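Local coordinates for encapsidation protein (PDB 5HD9) that is the ATPase of the phage phi29 DNA packaging motor, probably coupling ATP hydrolysis to the movement of viral DNA into the prohead, at residues R50-K53 with P54-A57; Q99-S103 with N104-N108; V159-P162 with Y163-F166. All coordinates share one frame; numbering follows the deposited sequence.

Contact 1: residues R50-K53 with P54-A57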
loop_
_atom_site.group_PDB
_atom_site.type_symbol
_atom_site.label_atom_id
_atom_site.label_comp_id
_atom_site.label_asym_id
_atom_site.label_seq_id
_atom_site.Cartn_x
_atom_site.Cartn_y
_atom_site.Cartn_z
ATOM N N ARG A 50 4.586 -2.174 6.265
ATOM C CA ARG A 50 5.897 -1.545 6.250
ATOM C C ARG A 50 6.916 -2.663 6.420
ATOM O O ARG A 50 6.588 -3.718 6.956
ATOM C CB ARG A 50 6.021 -0.492 7.353
ATOM C CG ARG A 50 5.007 0.647 7.241
ATOM C CD ARG A 50 5.237 1.488 5.992
ATOM N NE ARG A 50 6.528 2.174 6.038
ATOM C CZ ARG A 50 6.713 3.412 6.493
ATOM N NH1 ARG A 50 5.692 4.135 6.940
ATOM N NH2 ARG A 50 7.931 3.932 6.498
ATOM N N ARG A 51 8.138 -2.447 5.951
ATOM C CA ARG A 51 9.137 -3.510 5.943
ATOM C C ARG A 51 9.550 -3.921 7.351
ATOM O O ARG A 51 9.532 -5.108 7.690
ATOM C CB ARG A 51 10.368 -3.074 5.150
ATOM C CG ARG A 51 11.499 -4.087 5.161
ATOM C CD ARG A 51 12.576 -3.724 4.156
ATOM N NE ARG A 51 12.092 -3.885 2.787
ATOM C CZ ARG A 51 11.629 -2.902 2.017
ATOM N NH1 ARG A 51 11.592 -1.648 2.452
ATOM N NH2 ARG A 51 11.202 -3.180 0.794
ATOM N N TYR A 52 9.915 -2.935 8.166
ATOM C CA TYR A 52 10.439 -3.196 9.502
ATOM C C TYR A 52 9.586 -2.550 10.593
ATOM O O TYR A 52 8.889 -1.565 10.357
ATOM C CB TYR A 52 11.884 -2.704 9.601
ATOM C CG TYR A 52 12.841 -3.447 8.697
ATOM C CD1 TYR A 52 12.969 -4.828 8.774
ATOM C CD2 TYR A 52 13.631 -2.768 7.778
ATOM C CE1 TYR A 52 13.844 -5.513 7.953
ATOM C CE2 TYR A 52 14.509 -3.444 6.953
ATOM C CZ TYR A 52 14.612 -4.817 7.045
ATOM O OH TYR A 52 15.485 -5.496 6.225
ATOM N N LYS A 53 9.665 -3.119 11.791
ATOM C CA LYS A 53 8.873 -2.671 12.935
ATOM C C LYS A 53 9.016 -1.186 13.296
ATOM O O LYS A 53 8.020 -0.537 13.614
ATOM C CB LYS A 53 9.228 -3.515 14.163
ATOM C CG LYS A 53 8.797 -4.962 14.044
ATOM C CD LYS A 53 9.056 -5.724 15.329
ATOM C CE LYS A 53 8.019 -6.813 15.537
ATOM N NZ LYS A 53 8.286 -7.644 16.747
ATOM N N PRO A 54 10.247 -0.642 13.280
ATOM C CA PRO A 54 10.366 0.771 13.661
ATOM C C PRO A 54 9.597 1.721 12.749
ATOM O O PRO A 54 9.259 2.830 13.164
ATOM C CB PRO A 54 11.875 1.032 13.563
ATOM C CG PRO A 54 12.378 -0.029 12.651
ATOM C CD PRO A 54 11.568 -1.226 12.999
ATOM N N GLU A 55 9.319 1.284 11.527
ATOM C CA GLU A 55 8.570 2.098 10.579
ATOM C C GLU A 55 7.111 2.232 11.010
ATOM O O GLU A 55 6.372 3.066 10.482
ATOM C CB GLU A 55 8.664 1.495 9.178
ATOM C CG GLU A 55 10.095 1.280 8.713
ATOM C CD GLU A 55 10.182 0.867 7.260
ATOM O OE1 GLU A 55 9.826 1.683 6.384
ATOM O OE2 GLU A 55 10.609 -0.275 6.995
ATOM N N LEU A 56 6.710 1.409 11.977
ATOM C CA LEU A 56 5.360 1.442 12.531
ATOM C C LEU A 56 5.364 1.921 13.984
ATOM O O LEU A 56 4.389 1.731 14.710
ATOM C CB LEU A 56 4.718 0.054 12.438
ATOM C CG LEU A 56 4.361 -0.409 11.023
ATOM C CD1 LEU A 56 4.136 -1.911 10.992
ATOM C CD2 LEU A 56 3.137 0.328 10.516
ATOM N N ALA A 57 6.459 2.551 14.403
ATOM C CA ALA A 57 6.601 3.009 15.782
ATOM C C ALA A 57 5.523 4.021 16.167
ATOM O O ALA A 57 5.119 4.092 17.329
ATOM C CB ALA A 57 7.982 3.615 15.994
HETATM O O HOH W 1 8.334 0.132 4.583
HETATM O O HOH W 2 12.348 0.022 4.917
#

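Contact 2: residues Q99-S103 with N104-N108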
loop_
_atom_site.group_PDB
_atom_site.type_symbol
_atom_site.label_atom_id
_atom_site.label_comp_id
_atom_site.label_asym_id
_atom_site.label_seq_id
_atom_site.Cartn_x
_atom_site.Cartn_y
_atom_site.Cartn_z
ATOM N N GLN A 99 5.354 -13.997 9.187
ATOM C CA GLN A 99 5.157 -15.403 9.538
ATOM C C GLN A 99 4.384 -15.540 10.850
ATOM O O GLN A 99 3.543 -16.428 10.991
ATOM C CB GLN A 99 6.502 -16.139 9.631
ATOM C CG GLN A 99 7.330 -15.860 10.887
ATOM C CD GLN A 99 7.819 -14.425 10.972
ATOM O OE1 GLN A 99 8.056 -13.775 9.951
ATOM N NE2 GLN A 99 7.974 -13.924 12.195
ATOM N N SER A 100 4.660 -14.649 11.798
ATOM C CA SER A 100 4.009 -14.685 13.107
ATOM C C SER A 100 2.595 -14.117 13.057
ATOM O O SER A 100 1.754 -14.453 13.890
ATOM C CB SER A 100 4.835 -13.909 14.135
ATOM O OG SER A 100 5.964 -14.652 14.552
ATOM N N GLU A 101 2.337 -13.255 12.079
ATOM C CA GLU A 101 1.039 -12.601 11.962
ATOM C C GLU A 101 0.007 -13.495 11.270
ATOM O O GLU A 101 -1.180 -13.174 11.239
ATOM C CB GLU A 101 1.183 -11.281 11.198
ATOM C CG GLU A 101 2.105 -10.275 11.876
ATOM C CD GLU A 101 1.561 -9.792 13.205
ATOM O OE1 GLU A 101 0.516 -9.109 13.205
ATOM O OE2 GLU A 101 2.175 -10.095 14.250
ATOM N N LYS A 102 0.464 -14.621 10.729
ATOM C CA LYS A 102 -0.399 -15.514 9.957
ATOM C C LYS A 102 -1.381 -16.293 10.827
ATOM O O LYS A 102 -2.376 -16.817 10.325
ATOM C CB LYS A 102 0.451 -16.491 9.144
ATOM C CG LYS A 102 1.075 -15.855 7.924
ATOM C CD LYS A 102 2.147 -16.726 7.303
ATOM C CE LYS A 102 1.551 -17.823 6.443
ATOM N NZ LYS A 102 2.571 -18.374 5.512
ATOM N N SER A 103 -1.107 -16.366 12.125
ATOM C CA SER A 103 -1.996 -17.067 13.049
ATOM C C SER A 103 -3.313 -16.318 13.228
ATOM O O SER A 103 -4.316 -16.899 13.642
ATOM C CB SER A 103 -1.314 -17.258 14.406
ATOM O OG SER A 103 -0.665 -16.070 14.823
ATOM N N ASN A 104 -3.309 -15.026 12.915
ATOM C CA ASN A 104 -4.504 -14.203 13.063
ATOM C C ASN A 104 -5.456 -14.376 11.881
ATOM O O ASN A 104 -5.089 -14.967 10.863
ATOM C CB ASN A 104 -4.111 -12.731 13.219
ATOM C CG ASN A 104 -3.319 -12.470 14.489
ATOM O OD1 ASN A 104 -2.143 -12.110 14.438
ATOM N ND2 ASN A 104 -3.963 -12.649 15.638
ATOM N N ALA A 105 -6.673 -13.857 12.021
ATOM C CA ALA A 105 -7.691 -13.968 10.980
ATOM C C ALA A 105 -7.800 -12.682 10.165
ATOM O O ALA A 105 -7.668 -11.580 10.700
ATOM C CB ALA A 105 -9.038 -14.316 11.594
ATOM N N TYR A 106 -8.045 -12.845 8.867
ATOM C CA TYR A 106 -8.173 -11.733 7.932
ATOM C C TYR A 106 -9.369 -12.000 7.015
ATOM O O TYR A 106 -9.199 -12.485 5.899
ATOM C CB TYR A 106 -6.885 -11.562 7.120
ATOM C CG TYR A 106 -5.654 -11.378 7.981
ATOM C CD1 TYR A 106 -5.327 -10.132 8.496
ATOM C CD2 TYR A 106 -4.825 -12.449 8.283
ATOM C CE1 TYR A 106 -4.208 -9.956 9.285
ATOM C CE2 TYR A 106 -3.701 -12.282 9.076
ATOM C CZ TYR A 106 -3.399 -11.032 9.572
ATOM O OH TYR A 106 -2.285 -10.853 10.363
ATOM N N PRO A 107 -10.586 -11.697 7.495
ATOM C CA PRO A 107 -11.820 -12.148 6.837
ATOM C C PRO A 107 -12.097 -11.577 5.444
ATOM O O PRO A 107 -12.558 -12.333 4.592
ATOM C CB PRO A 107 -12.915 -11.690 7.811
ATOM C CG PRO A 107 -12.228 -11.562 9.124
ATOM C CD PRO A 107 -10.872 -11.050 8.788
ATOM N N ASN A 108 -11.846 -10.290 5.213
ATOM C CA ASN A 108 -12.308 -9.651 3.981
ATOM C C ASN A 108 -11.389 -8.538 3.485
ATOM O O ASN A 108 -11.841 -7.430 3.199
ATOM C CB ASN A 108 -13.721 -9.100 4.197
ATOM C CG ASN A 108 -14.407 -8.708 2.899
ATOM O OD1 ASN A 108 -14.170 -9.306 1.851
ATOM N ND2 ASN A 108 -15.263 -7.695 2.968
HETATM O O HOH W 3 -0.195 -13.070 16.102
HETATM O O HOH W 4 -1.860 -8.922 12.315
HETATM O O HOH W 5 -0.894 -9.544 15.703
#

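Contact 3: residues V159-P162 with Y163-F166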
loop_
_atom_site.group_PDB
_atom_site.type_symbol
_atom_site.label_atom_id
_atom_site.label_comp_id
_atom_site.label_asym_id
_atom_site.label_seq_id
_atom_site.Cartn_x
_atom_site.Cartn_y
_atom_site.Cartn_z
ATOM N N VAL A 159 14.544 1.939 -10.406
ATOM C CA VAL A 159 13.892 1.120 -11.415
ATOM C C VAL A 159 14.431 -0.310 -11.354
ATOM O O VAL A 159 13.886 -1.224 -11.974
ATOM C CB VAL A 159 14.103 1.738 -12.818
ATOM C CG1 VAL A 159 13.433 0.910 -13.903
ATOM C CG2 VAL A 159 13.586 3.183 -12.835
ATOM N N VAL A 160 15.497 -0.500 -10.582
ATOM C CA VAL A 160 16.101 -1.813 -10.405
ATOM C C VAL A 160 16.079 -2.160 -8.919
ATOM O O VAL A 160 17.066 -2.010 -8.201
ATOM C CB VAL A 160 17.534 -1.836 -11.009
ATOM C CG1 VAL A 160 18.376 -3.013 -10.512
ATOM C CG2 VAL A 160 17.435 -1.872 -12.528
ATOM N N ASN A 161 14.904 -2.594 -8.473
ATOM C CA ASN A 161 14.684 -3.040 -7.105
ATOM C C ASN A 161 14.204 -4.490 -7.131
ATOM O O ASN A 161 13.835 -4.996 -8.189
ATOM C CB ASN A 161 13.669 -2.133 -6.405
ATOM C CG ASN A 161 12.269 -2.273 -6.973
ATOM O OD1 ASN A 161 11.548 -3.216 -6.652
ATOM N ND2 ASN A 161 11.876 -1.326 -7.815
ATOM N N PRO A 162 14.207 -5.167 -5.973
ATOM C CA PRO A 162 13.899 -6.603 -5.953
ATOM C C PRO A 162 12.563 -6.962 -6.602
ATOM O O PRO A 162 12.470 -8.005 -7.249
ATOM C CB PRO A 162 13.876 -6.933 -4.458
ATOM C CG PRO A 162 14.743 -5.900 -3.829
ATOM C CD PRO A 162 14.517 -4.656 -4.626
ATOM N N TYR A 163 11.555 -6.111 -6.444
ATOM C CA TYR A 163 10.234 -6.396 -6.992
ATOM C C TYR A 163 10.236 -6.289 -8.513
ATOM O O TYR A 163 9.731 -7.175 -9.200
ATOM C CB TYR A 163 9.189 -5.459 -6.375
ATOM C CG TYR A 163 8.987 -5.737 -4.904
ATOM C CD1 TYR A 163 9.796 -5.143 -3.947
ATOM C CD2 TYR A 163 8.011 -6.627 -4.476
ATOM C CE1 TYR A 163 9.627 -5.412 -2.603
ATOM C CE2 TYR A 163 7.834 -6.901 -3.136
ATOM C CZ TYR A 163 8.644 -6.291 -2.204
ATOM O OH TYR A 163 8.475 -6.566 -0.868
ATOM N N PHE A 164 10.816 -5.219 -9.044
ATOM C CA PHE A 164 10.878 -5.050 -10.491
ATOM C C PHE A 164 11.709 -6.172 -11.116
ATOM O O PHE A 164 11.351 -6.720 -12.161
ATOM C CB PHE A 164 11.468 -3.687 -10.864
ATOM C CG PHE A 164 10.576 -2.516 -10.537
ATOM C CD1 PHE A 164 9.448 -2.668 -9.747
ATOM C CD2 PHE A 164 10.869 -1.255 -11.036
ATOM C CE1 PHE A 164 8.638 -1.585 -9.453
ATOM C CE2 PHE A 164 10.062 -0.172 -10.746
ATOM C CZ PHE A 164 8.945 -0.337 -9.954
ATOM N N LEU A 165 12.819 -6.510 -10.468
ATOM C CA LEU A 165 13.682 -7.582 -10.948
ATOM C C LEU A 165 12.955 -8.923 -10.919
ATOM O O LEU A 165 12.996 -9.684 -11.884
ATOM C CB LEU A 165 14.953 -7.664 -10.105
ATOM C CG LEU A 165 15.907 -6.471 -10.177
ATOM C CD1 LEU A 165 17.049 -6.660 -9.191
ATOM C CD2 LEU A 165 16.441 -6.284 -11.587
ATOM N N PHE A 166 12.286 -9.200 -9.804
ATOM C CA PHE A 166 11.634 -10.490 -9.598
ATOM C C PHE A 166 10.549 -10.721 -10.647
ATOM O O PHE A 166 10.461 -11.800 -11.231
ATOM C CB PHE A 166 11.045 -10.563 -8.183
ATOM C CG PHE A 166 10.523 -11.921 -7.805
ATOM C CD1 PHE A 166 9.257 -12.325 -8.190
ATOM C CD2 PHE A 166 11.298 -12.788 -7.054
ATOM C CE1 PHE A 166 8.777 -13.573 -7.837
ATOM C CE2 PHE A 166 10.823 -14.036 -6.700
ATOM C CZ PHE A 166 9.560 -14.428 -7.091
#

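Contact 1: residues R50-K53 with P54-A57
Arg-50 lays one face of its guanidinium over CB of Glu-55, and the two side chains form a salt bridge at the exit of strand 45-50, where the chain leaves the sheet of this ASCE-type P-loop fold for a short 3-10 turn. The Arg-50 chain bends at both chi2 and chi3 (-66° and -64°), which folds it back so that NH2 meets Glu-55 OE1 at 2.9 Å, on the anti side of a carboxylate set nearly perpendicular to the guanidinium. NH2 has a second carboxylate partner in Glu-116, and NH1 is bonded to Tyr-48 OH. Lower down, CG of Arg-50 packs on CD2 of Leu-56 at 3.8 Å.

The other carboxylate oxygen turns to the backbone: Tyr-52 N donates to Glu-55 OE2 at 3.0 Å, and Glu-55 N returns a bond to Tyr-52 O, so Glu-55 holds Tyr-52 with both side chain and main chain. Leu-56 N to Lys-53 O (2.9 Å) carries the turn onward. Two waters also bind the carboxylate. One links Glu-55 OE2 to NH1 of Arg-51, whose NH2 bonds to Phe-117 O; the other lies 2.8 Å from Glu-55 OE1 and accepts from Arg-50 NE and Arg-51 N.

Contact 2: residues Q99-S103 with N104-N108
A type I beta turn from Glu-101 to Asn-104 lies at the C-terminal side of the short, weakly bonded helix 98-101, and the carbonyl of Glu-101 is its hub. Asn-104 N closes the turn onto Glu-101 O at 3.3 Å. The hydroxyl of Tyr-106 donates to the same oxygen, Glu-101 O, over a shorter 2.7 Å. Neither donor lies in the carbonyl plane: they come from opposite faces of it, Asn-104 N 54° and Tyr-106 OH 39° out of plane. The tyrosine presents its edge, with Glu-101 O close to the plane of the ring, and its OH also lies 3.6 Å from CB of Glu-101.

Side chains of Glu-101 and Asn-104 run next to each other in the same direction, and one water joins them by donating to both Glu-101 OE1 and Asn-104 OD1. Another gives its protons to Glu-101 OE1 and Tyr-106 OH, reaching the latter at 2.8 Å. A third links Asn-104 OD1 to Ser-100 O. That Ser-100 carbonyl oxygen also receives Ser-103 OG at 3.1 Å. The hydroxyl can turn back to it because chi1 of 45° sets OG between the backbone N and the carbonyl carbon of its own residue.

Glu-101 OE2 is salt-bridged to Arg-80, between strands 75-78 and 81-84, and Lys-102 NZ reaches Asn-136 on helix 130-141. Beyond the turn, the Tyr-106 ring stands edge-to-face with Trp-91 and touches Ile-47 and Ile-93, which places it against strands 45-50 and 87-94 just before the chain enters strand 109-115.

Contact 3: residues V159-P162 with Y163-F166
Asn-161 turns its side chain back over the first turn of helix 162-167, with CG between its own backbone N and carbonyl carbon (chi1 68°). From CB the chain leads to CG, which lies 3.9 Å from both Tyr-163 N and Phe-164 N, and there it forks. The OD1 branch faces these two amides. Phe-164 N donates to Asn-161 OD1 at 3.2 Å, fairly straight but from above the carbonyl plane. The bond from Tyr-163 N is weak and bent. OD1 also lies at the edge of the Tyr-163 ring. The ND2 branch sits over the centre of the Phe-164 ring, 3.2 Å above its plane, with the amide inclined 58° to the ring; its hydrogen-bond partner is Ser-158 O.

Asn-161 is thus the N-cap of the helix, and its side chain accepts from amides that have no preceding turn to supply carbonyls. Its main chain starts the regular pattern: Leu-165 N meets Asn-161 O at 2.9 Å, almost straight at 170°, and Phe-166 N then bonds to Pro-162 O.

Beside the cap, apolar CG1 of Val-160 reaches CD2 of Leu-165 at 3.9 Å. A carbonyl oxygen, Val-159 O, meets the Phe-164 ring at its edge, 3.2 Å from CD2 of Phe-164. The same ring also stands edge-to-face with Phe-18 of strand 16-19. On helix 130-141, Val-131 and Leu-134 touch the ring of Tyr-163, whose OH is hydrogen-bonded to Glu-130 OE1.

Overall arrangement
The three contacts follow one another along the chain, each a local turn or cap next to a helix or a strand of the fold. Contacts 1 and 3 have centres 21 Å apart but come within about 4 Å at their nearest atoms, and Glu-130 connects them: its OE1, already a partner in contact 3, is also salt-bridged to Arg-51 NH2 of contact 1. The centre of contact 2 is 18 Å from that of contact 1 and 27 Å from that of contact 3; strand 45-50 links contacts 1 and 2. The Arg-50 side chain of contact 1 lies near the probable Walker A loop without touching it.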